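Local atomic coordinates of putative cytochrome P450 120 (Synechocystis sp., PDB entry 2VE3), a protein that probably works as a heme-dependent monooxygenase of the cytochrome P450 family and binds retinoic acid beside its heme. Residues 257-260 with 261-265; 310-314 with 315-319. All coordinates share one frame; numbering follows the deposited sequence.

Interaction 1 of 2, residues 257-260 with 261-265. With HEM (protoporphyrin IX containing Fe), chain C.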
ATOM      1  N   GLU A 257      -2.144   4.558   4.533  1.00 15.63           N
ATOM      2  CA  GLU A 257      -2.699   3.199   4.703  1.00 15.55           C
ATOM      3  C   GLU A 257      -1.667   2.072   4.465  1.00 15.15           C
ATOM      4  O   GLU A 257      -1.510   1.173   5.287  1.00 15.10           O
ATOM      5  CB  GLU A 257      -3.927   2.998   3.818  1.00 15.28           C
ATOM      6  CG  GLU A 257      -4.600   1.616   3.951  1.00 17.33           C
ATOM      7  CD  GLU A 257      -5.304   1.373   5.303  1.00 18.96           C
ATOM      8  OE1 GLU A 257      -5.514   2.335   6.089  1.00 16.42           O
ATOM      9  OE2 GLU A 257      -5.647   0.197   5.564  1.00 18.93           O
ATOM     10  N   THR A 258      -0.945   2.137   3.357  1.00 14.15           N
ATOM     11  CA  THR A 258      -0.033   1.037   3.026  1.00 13.74           C
ATOM     12  C   THR A 258       1.038   0.917   4.115  1.00 13.73           C
ATOM     13  O   THR A 258       1.366  -0.185   4.556  1.00 12.56           O
ATOM     14  CB  THR A 258       0.609   1.227   1.604  1.00 13.82           C
ATOM     15  OG1 THR A 258       1.429   2.401   1.589  1.00 12.88           O
ATOM     16  CG2 THR A 258      -0.486   1.369   0.520  1.00 11.64           C
ATOM     17  N   LEU A 259       1.552   2.061   4.568  1.00 13.32           N
ATOM     18  CA  LEU A 259       2.616   2.053   5.565  1.00 14.53           C
ATOM     19  C   LEU A 259       2.159   1.601   6.931  1.00 15.26           C
ATOM     20  O   LEU A 259       2.926   1.000   7.662  1.00 16.36           O
ATOM     21  CB  LEU A 259       3.350   3.399   5.620  1.00 13.94           C
ATOM     22  CG  LEU A 259       4.461   3.257   4.584  1.00 15.06           C
ATOM     23  CD1 LEU A 259       4.516   4.423   3.631  1.00 16.76           C
ATOM     24  CD2 LEU A 259       5.817   2.926   5.257  1.00 16.01           C
ATOM     25  N   THR A 260       0.909   1.896   7.286  1.00 16.92           N
ATOM     26  CA  THR A 260       0.307   1.315   8.489  1.00 17.68           C
ATOM     27  C   THR A 260       0.392  -0.223   8.495  1.00 17.26           C
ATOM     28  O   THR A 260       0.823  -0.817   9.467  1.00 17.50           O
ATOM     29  CB  THR A 260      -1.144   1.748   8.624  1.00 18.15           C
ATOM     30  OG1 THR A 260      -1.186   3.139   8.994  1.00 19.84           O
ATOM     31  CG2 THR A 260      -1.822   0.924   9.682  1.00 18.53           C
ATOM     32  N   SER A 261      -0.030  -0.847   7.405  1.00 17.44           N
ATOM     33  CA  SER A 261       0.087  -2.293   7.229  1.00 17.42           C
ATOM     34  C   SER A 261       1.558  -2.799   7.260  1.00 17.25           C
ATOM     35  O   SER A 261       1.888  -3.697   8.045  1.00 17.13           O
ATOM     36  CB  SER A 261      -0.648  -2.732   5.962  1.00 17.29           C
ATOM     37  OG  SER A 261      -0.623  -4.136   5.823  1.00 19.18           O
ATOM     38  N   ALA A 262       2.436  -2.209   6.442  1.00 16.27           N
ATOM     39  CA  ALA A 262       3.826  -2.670   6.366  1.00 15.51           C
ATOM     40  C   ALA A 262       4.507  -2.642   7.742  1.00 15.24           C
ATOM     41  O   ALA A 262       5.209  -3.586   8.103  1.00 14.38           O
ATOM     42  CB  ALA A 262       4.629  -1.871   5.335  1.00 14.93           C
ATOM     43  N   LEU A 263       4.273  -1.574   8.509  1.00 15.16           N
ATOM     44  CA  LEU A 263       4.945  -1.407   9.813  1.00 15.07           C
ATOM     45  C   LEU A 263       4.341  -2.234  10.930  1.00 14.96           C
ATOM     46  O   LEU A 263       5.083  -2.643  11.814  1.00 15.23           O
ATOM     47  CB  LEU A 263       5.017   0.060  10.251  1.00 15.52           C
ATOM     48  CG  LEU A 263       5.573   1.124   9.301  1.00 16.13           C
ATOM     49  CD1 LEU A 263       5.592   2.450  10.051  1.00 15.65           C
ATOM     50  CD2 LEU A 263       6.957   0.786   8.729  1.00 17.06           C
ATOM     51  N   SER A 264       3.013  -2.443  10.935  1.00 14.23           N
ATOM     52  CA  SER A 264       2.422  -3.420  11.859  1.00 14.91           C
ATOM     53  C   SER A 264       2.939  -4.817  11.535  1.00 14.59           C
ATOM     54  O   SER A 264       3.232  -5.587  12.455  1.00 14.81           O
ATOM     55  CB  SER A 264       0.886  -3.423  11.874  1.00 15.05           C
ATOM     56  OG  SER A 264       0.339  -3.500  10.570  1.00 18.43           O
ATOM     57  N   SER A 265       3.049  -5.131  10.241  1.00 13.86           N
ATOM     58  CA  SER A 265       3.630  -6.412   9.801  1.00 13.71           C
ATOM     59  C   SER A 265       5.054  -6.587  10.301  1.00 13.53           C
ATOM     60  O   SER A 265       5.382  -7.646  10.807  1.00 13.38           O
ATOM     61  CB  SER A 265       3.589  -6.570   8.286  1.00 13.47           C
ATOM     62  OG  SER A 265       2.246  -6.535   7.827  1.00 13.14           O
TER
HETATM   63  CHA HEM C1444       0.286   1.875  -7.082  1.00 15.28           C
HETATM   64  CHB HEM C1444       1.569  -1.125  -3.478  1.00 15.04           C
HETATM   65  CHC HEM C1444       3.100   2.666  -0.840  1.00 14.33           C
HETATM   66  CHD HEM C1444       1.330   5.689  -4.156  1.00 15.48           C
HETATM   67  C1A HEM C1444       0.508   0.709  -6.360  1.00 15.75           C
HETATM   68  C2A HEM C1444       0.238  -0.654  -6.778  1.00 16.53           C
HETATM   69  C3A HEM C1444       0.614  -1.476  -5.779  1.00 15.64           C
HETATM   70  C4A HEM C1444       1.104  -0.660  -4.695  1.00 14.57           C
HETATM   71  CMA HEM C1444       0.527  -3.013  -5.733  1.00 12.91           C
HETATM   72  CAA HEM C1444      -0.322  -1.069  -8.160  1.00 17.66           C
HETATM   73  CBA HEM C1444      -1.842  -1.206  -8.166  1.00 22.28           C
HETATM   74  CGA HEM C1444      -2.267  -1.440  -9.600  1.00 23.09           C
HETATM   75  O1A HEM C1444      -1.864  -2.498 -10.166  1.00 24.72           O
HETATM   76  O2A HEM C1444      -3.003  -0.580 -10.170  1.00 20.81           O
HETATM   77  C1B HEM C1444       2.134  -0.366  -2.470  1.00 12.51           C
HETATM   78  C2B HEM C1444       2.788  -0.867  -1.269  1.00 12.92           C
HETATM   79  C3B HEM C1444       3.219   0.185  -0.543  1.00 12.23           C
HETATM   80  C4B HEM C1444       2.843   1.375  -1.261  1.00 13.05           C
HETATM   81  CMB HEM C1444       2.951  -2.366  -0.932  1.00 10.82           C
HETATM   82  CAB HEM C1444       3.960   0.208   0.833  1.00 15.23           C
HETATM   83  CBB HEM C1444       4.865  -0.712   1.203  1.00 16.01           C
HETATM   84  C1C HEM C1444       2.808   3.828  -1.515  1.00 13.00           C
HETATM   85  C2C HEM C1444       3.166   5.172  -1.110  1.00 13.34           C
HETATM   86  C3C HEM C1444       2.678   6.019  -2.027  1.00 14.01           C
HETATM   87  C4C HEM C1444       1.978   5.219  -3.034  1.00 14.88           C
HETATM   88  CMC HEM C1444       4.005   5.533   0.146  1.00 12.86           C
HETATM   89  CAC HEM C1444       2.835   7.567  -2.061  1.00 15.51           C
HETATM   90  CBC HEM C1444       2.187   8.397  -1.237  1.00 17.19           C
HETATM   91  C1D HEM C1444       0.810   4.947  -5.198  1.00 14.67           C
HETATM   92  C2D HEM C1444       0.038   5.504  -6.277  1.00 16.13           C
HETATM   93  C3D HEM C1444      -0.300   4.323  -7.192  1.00 14.38           C
HETATM   94  C4D HEM C1444       0.332   3.167  -6.584  1.00 15.82           C
HETATM   95  CMD HEM C1444      -0.369   6.990  -6.456  1.00 16.86           C
HETATM   96  CAD HEM C1444      -1.117   4.340  -8.505  1.00 15.12           C
HETATM   97  CBD HEM C1444      -0.142   4.191  -9.671  1.00 14.58           C
HETATM   98  CGD HEM C1444      -0.880   4.235 -10.988  1.00 17.76           C
HETATM   99  O1D HEM C1444      -0.189   4.380 -12.027  1.00 18.96           O
HETATM  100  O2D HEM C1444      -2.143   4.132 -11.025  1.00 19.97           O
HETATM  101  NA  HEM C1444       1.032   0.664  -5.090  1.00 14.51           N
HETATM  102  NB  HEM C1444       2.170   1.010  -2.423  1.00 13.52           N
HETATM  103  NC  HEM C1444       2.073   3.887  -2.687  1.00 14.17           N
HETATM  104  ND  HEM C1444       0.978   3.576  -5.413  1.00 15.52           N
HETATM  105 FE   HEM C1444       1.847   2.284  -3.990  1.00 15.89          FE

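Interaction 2 of 2, residues 310-314 with 315-319. With HEM (protoporphyrin IX containing Fe), chain C; REA (retinoic acid), chain D.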
ATOM      1  N   GLU A 310      11.165  -9.400   2.663  1.00 15.00           N
ATOM      2  CA  GLU A 310      10.475 -10.590   3.145  1.00 15.88           C
ATOM      3  C   GLU A 310       9.208 -10.300   3.980  1.00 15.11           C
ATOM      4  O   GLU A 310       8.239 -11.071   3.923  1.00 15.43           O
ATOM      5  CB  GLU A 310      11.460 -11.530   3.875  1.00 15.64           C
ATOM      6  CG  GLU A 310      10.848 -12.762   4.553  1.00 16.90           C
ATOM      7  CD  GLU A 310      10.195 -13.753   3.603  1.00 18.46           C
ATOM      8  OE1 GLU A 310       9.989 -13.441   2.409  1.00 22.28           O
ATOM      9  OE2 GLU A 310       9.882 -14.873   4.061  1.00 15.36           O
ATOM     10  N   VAL A 311       9.215  -9.202   4.734  1.00 15.17           N
ATOM     11  CA  VAL A 311       7.981  -8.701   5.389  1.00 14.90           C
ATOM     12  C   VAL A 311       6.895  -8.470   4.326  1.00 15.27           C
ATOM     13  O   VAL A 311       5.800  -9.024   4.429  1.00 16.14           O
ATOM     14  CB  VAL A 311       8.230  -7.403   6.238  1.00 14.63           C
ATOM     15  CG1 VAL A 311       6.926  -6.759   6.642  1.00 15.92           C
ATOM     16  CG2 VAL A 311       9.025  -7.708   7.495  1.00 13.47           C
ATOM     17  N   LEU A 312       7.214  -7.676   3.300  1.00 15.39           N
ATOM     18  CA  LEU A 312       6.286  -7.365   2.189  1.00 15.40           C
ATOM     19  C   LEU A 312       5.866  -8.606   1.404  1.00 15.48           C
ATOM     20  O   LEU A 312       4.783  -8.639   0.800  1.00 15.57           O
ATOM     21  CB  LEU A 312       6.915  -6.343   1.217  1.00 15.36           C
ATOM     22  CG  LEU A 312       7.261  -4.931   1.729  1.00 15.17           C
ATOM     23  CD1 LEU A 312       7.924  -4.100   0.647  1.00 16.52           C
ATOM     24  CD2 LEU A 312       6.062  -4.192   2.316  1.00 13.81           C
ATOM     25  N   ARG A 313       6.746  -9.613   1.384  1.00 15.06           N
ATOM     26  CA  ARG A 313       6.466 -10.858   0.696  1.00 14.57           C
ATOM     27  C   ARG A 313       5.410 -11.617   1.489  1.00 14.09           C
ATOM     28  O   ARG A 313       4.366 -11.973   0.956  1.00 13.37           O
ATOM     29  CB  ARG A 313       7.756 -11.692   0.517  1.00 14.36           C
ATOM     30  CG  ARG A 313       7.689 -12.795  -0.541  1.00 15.40           C
ATOM     31  CD  ARG A 313       7.014 -14.086  -0.029  1.00 17.39           C
ATOM     32  NE  ARG A 313       7.590 -14.595   1.226  1.00 20.17           N
ATOM     33  CZ  ARG A 313       7.105 -15.625   1.930  1.00 18.10           C
ATOM     34  NH1 ARG A 313       6.035 -16.286   1.519  1.00 15.57           N
ATOM     35  NH2 ARG A 313       7.691 -15.988   3.058  1.00 15.25           N
ATOM     36  N   LEU A 314       5.708 -11.869   2.760  1.00 14.04           N
ATOM     37  CA  LEU A 314       4.842 -12.666   3.623  1.00 13.86           C
ATOM     38  C   LEU A 314       3.497 -11.995   3.886  1.00 14.09           C
ATOM     39  O   LEU A 314       2.460 -12.646   3.820  1.00 15.02           O
ATOM     40  CB  LEU A 314       5.548 -13.023   4.946  1.00 13.29           C
ATOM     41  CG  LEU A 314       4.815 -13.968   5.918  1.00 12.86           C
ATOM     42  CD1 LEU A 314       4.369 -15.287   5.269  1.00  9.01           C
ATOM     43  CD2 LEU A 314       5.640 -14.242   7.171  1.00 13.09           C
ATOM     44  N   ILE A 315       3.508 -10.704   4.191  1.00 14.24           N
ATOM     45  CA  ILE A 315       2.256  -9.980   4.443  1.00 14.54           C
ATOM     46  C   ILE A 315       2.157  -8.749   3.528  1.00 14.78           C
ATOM     47  O   ILE A 315       2.519  -7.654   3.938  1.00 15.91           O
ATOM     48  CB  ILE A 315       2.136  -9.536   5.928  1.00 14.66           C
ATOM     49  CG1 ILE A 315       2.365 -10.712   6.894  1.00 13.36           C
ATOM     50  CG2 ILE A 315       0.762  -8.907   6.189  1.00 14.64           C
ATOM     51  CD1 ILE A 315       2.493 -10.274   8.341  1.00 13.56           C
ATOM     52  N   PRO A 316       1.670  -8.918   2.292  1.00 14.84           N
ATOM     53  CA  PRO A 316       1.692  -7.779   1.368  1.00 15.22           C
ATOM     54  C   PRO A 316       0.615  -6.745   1.769  1.00 15.00           C
ATOM     55  O   PRO A 316      -0.552  -7.111   1.996  1.00 14.81           O
ATOM     56  CB  PRO A 316       1.376  -8.419   0.001  1.00 14.87           C
ATOM     57  CG  PRO A 316       1.344  -9.916   0.235  1.00 14.09           C
ATOM     58  CD  PRO A 316       1.055 -10.102   1.673  1.00 15.25           C
ATOM     59  N   PRO A 317       1.003  -5.464   1.879  1.00 15.30           N
ATOM     60  CA  PRO A 317       0.046  -4.420   2.333  1.00 15.31           C
ATOM     61  C   PRO A 317      -1.148  -4.259   1.395  1.00 15.61           C
ATOM     62  O   PRO A 317      -2.264  -3.960   1.849  1.00 16.82           O
ATOM     63  CB  PRO A 317       0.897  -3.135   2.317  1.00 15.22           C
ATOM     64  CG  PRO A 317       2.304  -3.627   2.445  1.00 15.79           C
ATOM     65  CD  PRO A 317       2.341  -4.896   1.623  1.00 14.78           C
ATOM     66  N   VAL A 318      -0.903  -4.433   0.099  1.00 15.27           N
ATOM     67  CA  VAL A 318      -1.918  -4.264  -0.955  1.00 14.91           C
ATOM     68  C   VAL A 318      -2.151  -5.650  -1.542  1.00 15.81           C
ATOM     69  O   VAL A 318      -1.196  -6.298  -1.994  1.00 15.51           O
ATOM     70  CB  VAL A 318      -1.446  -3.288  -2.060  1.00 14.44           C
ATOM     71  CG1 VAL A 318      -2.479  -3.195  -3.204  1.00 13.95           C
ATOM     72  CG2 VAL A 318      -1.184  -1.904  -1.466  1.00 12.19           C
ATOM     73  N   GLY A 319      -3.406  -6.103  -1.499  1.00 15.64           N
ATOM     74  CA  GLY A 319      -3.757  -7.467  -1.888  1.00 16.08           C
ATOM     75  C   GLY A 319      -3.709  -7.758  -3.378  1.00 16.53           C
ATOM     76  O   GLY A 319      -3.411  -8.883  -3.802  1.00 15.23           O
TER
HETATM   77  CHA HEM C1444       0.286   1.875  -7.082  1.00 15.28           C
HETATM   78  CHB HEM C1444       1.569  -1.125  -3.478  1.00 15.04           C
HETATM   79  CHC HEM C1444       3.100   2.666  -0.840  1.00 14.33           C
HETATM   80  CHD HEM C1444       1.330   5.689  -4.156  1.00 15.48           C
HETATM   81  C1A HEM C1444       0.508   0.709  -6.360  1.00 15.75           C
HETATM   82  C2A HEM C1444       0.238  -0.654  -6.778  1.00 16.53           C
HETATM   83  C3A HEM C1444       0.614  -1.476  -5.779  1.00 15.64           C
HETATM   84  C4A HEM C1444       1.104  -0.660  -4.695  1.00 14.57           C
HETATM   85  CMA HEM C1444       0.527  -3.013  -5.733  1.00 12.91           C
HETATM   86  CAA HEM C1444      -0.322  -1.069  -8.160  1.00 17.66           C
HETATM   87  CBA HEM C1444      -1.842  -1.206  -8.166  1.00 22.28           C
HETATM   88  CGA HEM C1444      -2.267  -1.440  -9.600  1.00 23.09           C
HETATM   89  O1A HEM C1444      -1.864  -2.498 -10.166  1.00 24.72           O
HETATM   90  O2A HEM C1444      -3.003  -0.580 -10.170  1.00 20.81           O
HETATM   91  C1B HEM C1444       2.134  -0.366  -2.470  1.00 12.51           C
HETATM   92  C2B HEM C1444       2.788  -0.867  -1.269  1.00 12.92           C
HETATM   93  C3B HEM C1444       3.219   0.185  -0.543  1.00 12.23           C
HETATM   94  C4B HEM C1444       2.843   1.375  -1.261  1.00 13.05           C
HETATM   95  CMB HEM C1444       2.951  -2.366  -0.932  1.00 10.82           C
HETATM   96  CAB HEM C1444       3.960   0.208   0.833  1.00 15.23           C
HETATM   97  CBB HEM C1444       4.865  -0.712   1.203  1.00 16.01           C
HETATM   98  C1C HEM C1444       2.808   3.828  -1.515  1.00 13.00           C
HETATM   99  C2C HEM C1444       3.166   5.172  -1.110  1.00 13.34           C
HETATM  100  C3C HEM C1444       2.678   6.019  -2.027  1.00 14.01           C
HETATM  101  C4C HEM C1444       1.978   5.219  -3.034  1.00 14.88           C
HETATM  102  CMC HEM C1444       4.005   5.533   0.146  1.00 12.86           C
HETATM  103  CAC HEM C1444       2.835   7.567  -2.061  1.00 15.51           C
HETATM  104  CBC HEM C1444       2.187   8.397  -1.237  1.00 17.19           C
HETATM  105  C1D HEM C1444       0.810   4.947  -5.198  1.00 14.67           C
HETATM  106  C2D HEM C1444       0.038   5.504  -6.277  1.00 16.13           C
HETATM  107  C3D HEM C1444      -0.300   4.323  -7.192  1.00 14.38           C
HETATM  108  C4D HEM C1444       0.332   3.167  -6.584  1.00 15.82           C
HETATM  109  CMD HEM C1444      -0.369   6.990  -6.456  1.00 16.86           C
HETATM  110  CAD HEM C1444      -1.117   4.340  -8.505  1.00 15.12           C
HETATM  111  CBD HEM C1444      -0.142   4.191  -9.671  1.00 14.58           C
HETATM  112  CGD HEM C1444      -0.880   4.235 -10.988  1.00 17.76           C
HETATM  113  O1D HEM C1444      -0.189   4.380 -12.027  1.00 18.96           O
HETATM  114  O2D HEM C1444      -2.143   4.132 -11.025  1.00 19.97           O
HETATM  115  NA  HEM C1444       1.032   0.664  -5.090  1.00 14.51           N
HETATM  116  NB  HEM C1444       2.170   1.010  -2.423  1.00 13.52           N
HETATM  117  NC  HEM C1444       2.073   3.887  -2.687  1.00 14.17           N
HETATM  118  ND  HEM C1444       0.978   3.576  -5.413  1.00 15.52           N
HETATM  119 FE   HEM C1444       1.847   2.284  -3.990  1.00 15.89          FE
HETATM  120  C1  REA D1445      -2.999   2.108  -3.608  1.00  9.60           C
HETATM  121  C2  REA D1445      -2.884   3.432  -4.356  1.00  9.23           C
HETATM  122  C3  REA D1445      -3.671   3.366  -5.666  1.00 11.87           C
HETATM  123  C4  REA D1445      -5.165   3.256  -5.373  1.00 12.61           C
HETATM  124  C5  REA D1445      -5.480   2.260  -4.275  1.00 12.64           C
HETATM  125  C6  REA D1445      -4.484   1.733  -3.445  1.00 11.85           C
HETATM  126  C7  REA D1445      -4.889   0.799  -2.387  1.00 12.87           C
HETATM  127  C8  REA D1445      -5.201  -0.590  -2.724  1.00 13.46           C
HETATM  128  C9  REA D1445      -5.754  -1.461  -1.667  1.00 15.97           C
HETATM  129  C10 REA D1445      -6.459  -2.638  -2.130  1.00 17.23           C
HETATM  130  C11 REA D1445      -6.288  -3.968  -1.571  1.00 19.25           C
HETATM  131  C12 REA D1445      -6.764  -5.008  -2.482  1.00 21.37           C
HETATM  132  C13 REA D1445      -7.626  -6.109  -2.056  1.00 23.82           C
HETATM  133  C14 REA D1445      -7.863  -7.068  -3.061  1.00 26.04           C
HETATM  134  C15 REA D1445      -8.166  -8.466  -2.818  1.00 27.61           C
HETATM  135  C16 REA D1445      -2.302   0.990  -4.406  1.00 10.58           C
HETATM  136  C17 REA D1445      -2.306   2.301  -2.258  1.00  9.65           C
HETATM  137  C18 REA D1445      -6.926   1.872  -4.085  1.00 14.68           C
HETATM  138  C19 REA D1445      -5.647  -1.146  -0.194  1.00 15.51           C
HETATM  139  C20 REA D1445      -8.207  -6.169  -0.667  1.00 24.88           C
HETATM  140  O1  REA D1445      -8.168  -8.928  -1.665  1.00 32.86           O
HETATM  141  O2  REA D1445      -8.430  -9.214  -3.773  1.00 28.91           O

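Interaction 1 of 2, residues 257-260 with 261-265
Helix 241-272 matches the P450 I-helix, and the contact begins at the end of its family motif, with Glu257 and Thr258; Ala262 N donates to Thr258 O at 3.0 Å, in the carbonyl plane. The same i to i+4 pattern joins Leu263 N to Leu259 O and Ser264 N to Thr260 O, with donors tilted by 29° and 27° from the carbonyl planes. Leu263 swings CG beside its own backbone N (chi1 -51°), which lays CG 3.1 Å from Leu259 O. Ser264 OG folds back, 2.9 Å from Thr260 O and 3.0 Å from Ser261 O, so its one proton has two carbonyls to choose from. Thr258 lies over the outer edge of pyrrole ring B and the neighbouring meso carbon: OG1 is 3.0 Å from HEM CHC, and CB 3.5 Å from HEM C3B. Its hydroxyl bonds to Ala254 O, one turn back, and the residue also touches retinoic acid. With an alanine here, Ala254 O would probably lose its hydroxyl partner and a gap would open beside the porphyrin and retinoic acid. A hydroxyl tied to the helix backbone beside heme and ligand is consistent with the family's I-helix threonine, thought to assist oxygen activation.

Interaction 2 of 2, residues 310-314 with 315-319
Just past the helix end sits a Pro316-Pro317 pair: Leu312 O faces Pro316 N at 3.5 Å, but the tertiary amide nitrogen of proline carries no N-H to donate. The last helical bond across the contact is therefore Ile315 N to Val311 O, 2.9 Å and nearly straight at 169°, and Ile315 itself has already left helical backbone angles. Leu312 and Pro317 cross obliquely, with Leu312 CD2 3.8 Å from Pro317 CG, and the same methyl also reaches the heme vinyl group. Pro317 CD rests 3.6 Å from HEM CMB. Val318 holds CG1 anti to the backbone N (chi1 176°), where it reaches retinoic acid C8 and also the heme methyl CMA, while CG2 lies 3.5 Å from HEM CHB. On the helix, Arg313 grips Glu310 side-on through two nitrogens, NE to Glu310 OE1 at 2.9 Å and NH2 to Glu310 OE2 at 2.7 Å. Both acceptors lie in the guanidinium plane, whereas both donors stand 30° out of the carboxylate plane. Arg366 adds a second salt bridge to Glu310 OE2, and Arg313 NH1 bonds to the carbonyls of Pro359 and His350. This is the ExxR motif of the P450 K-helix, completed by Arg366 from the distant loop between helices 346-349 and 394-411, as in the family's Glu-Arg-Arg triad, and leading into a loop that lines the heme and retinoic acid pocket.

In the fold
Both contacts are buried close to the centre of the molecule, their own centres 9 Å apart, and both reach the heme. Interaction 1 stays within one helix, 241-272; interaction 2 spans the end of helix 302-314 and the loop that follows. They also pack directly on each other: Ser265 OG meets Ile315 CG2 at 3.2 Å, and Thr258 O lies 3.7 Å from Pro317 CB. Backbone and hydroxyl hydrogen bonds dominate 257-265, as suits an uninterrupted helix. In 310-319 a charged pair anchors the helix to the loop carrying Arg366, while apolar groups face the porphyrin. Thr258 and Val318 each touch both heme and retinoic acid, so the two elements jointly line the pocket.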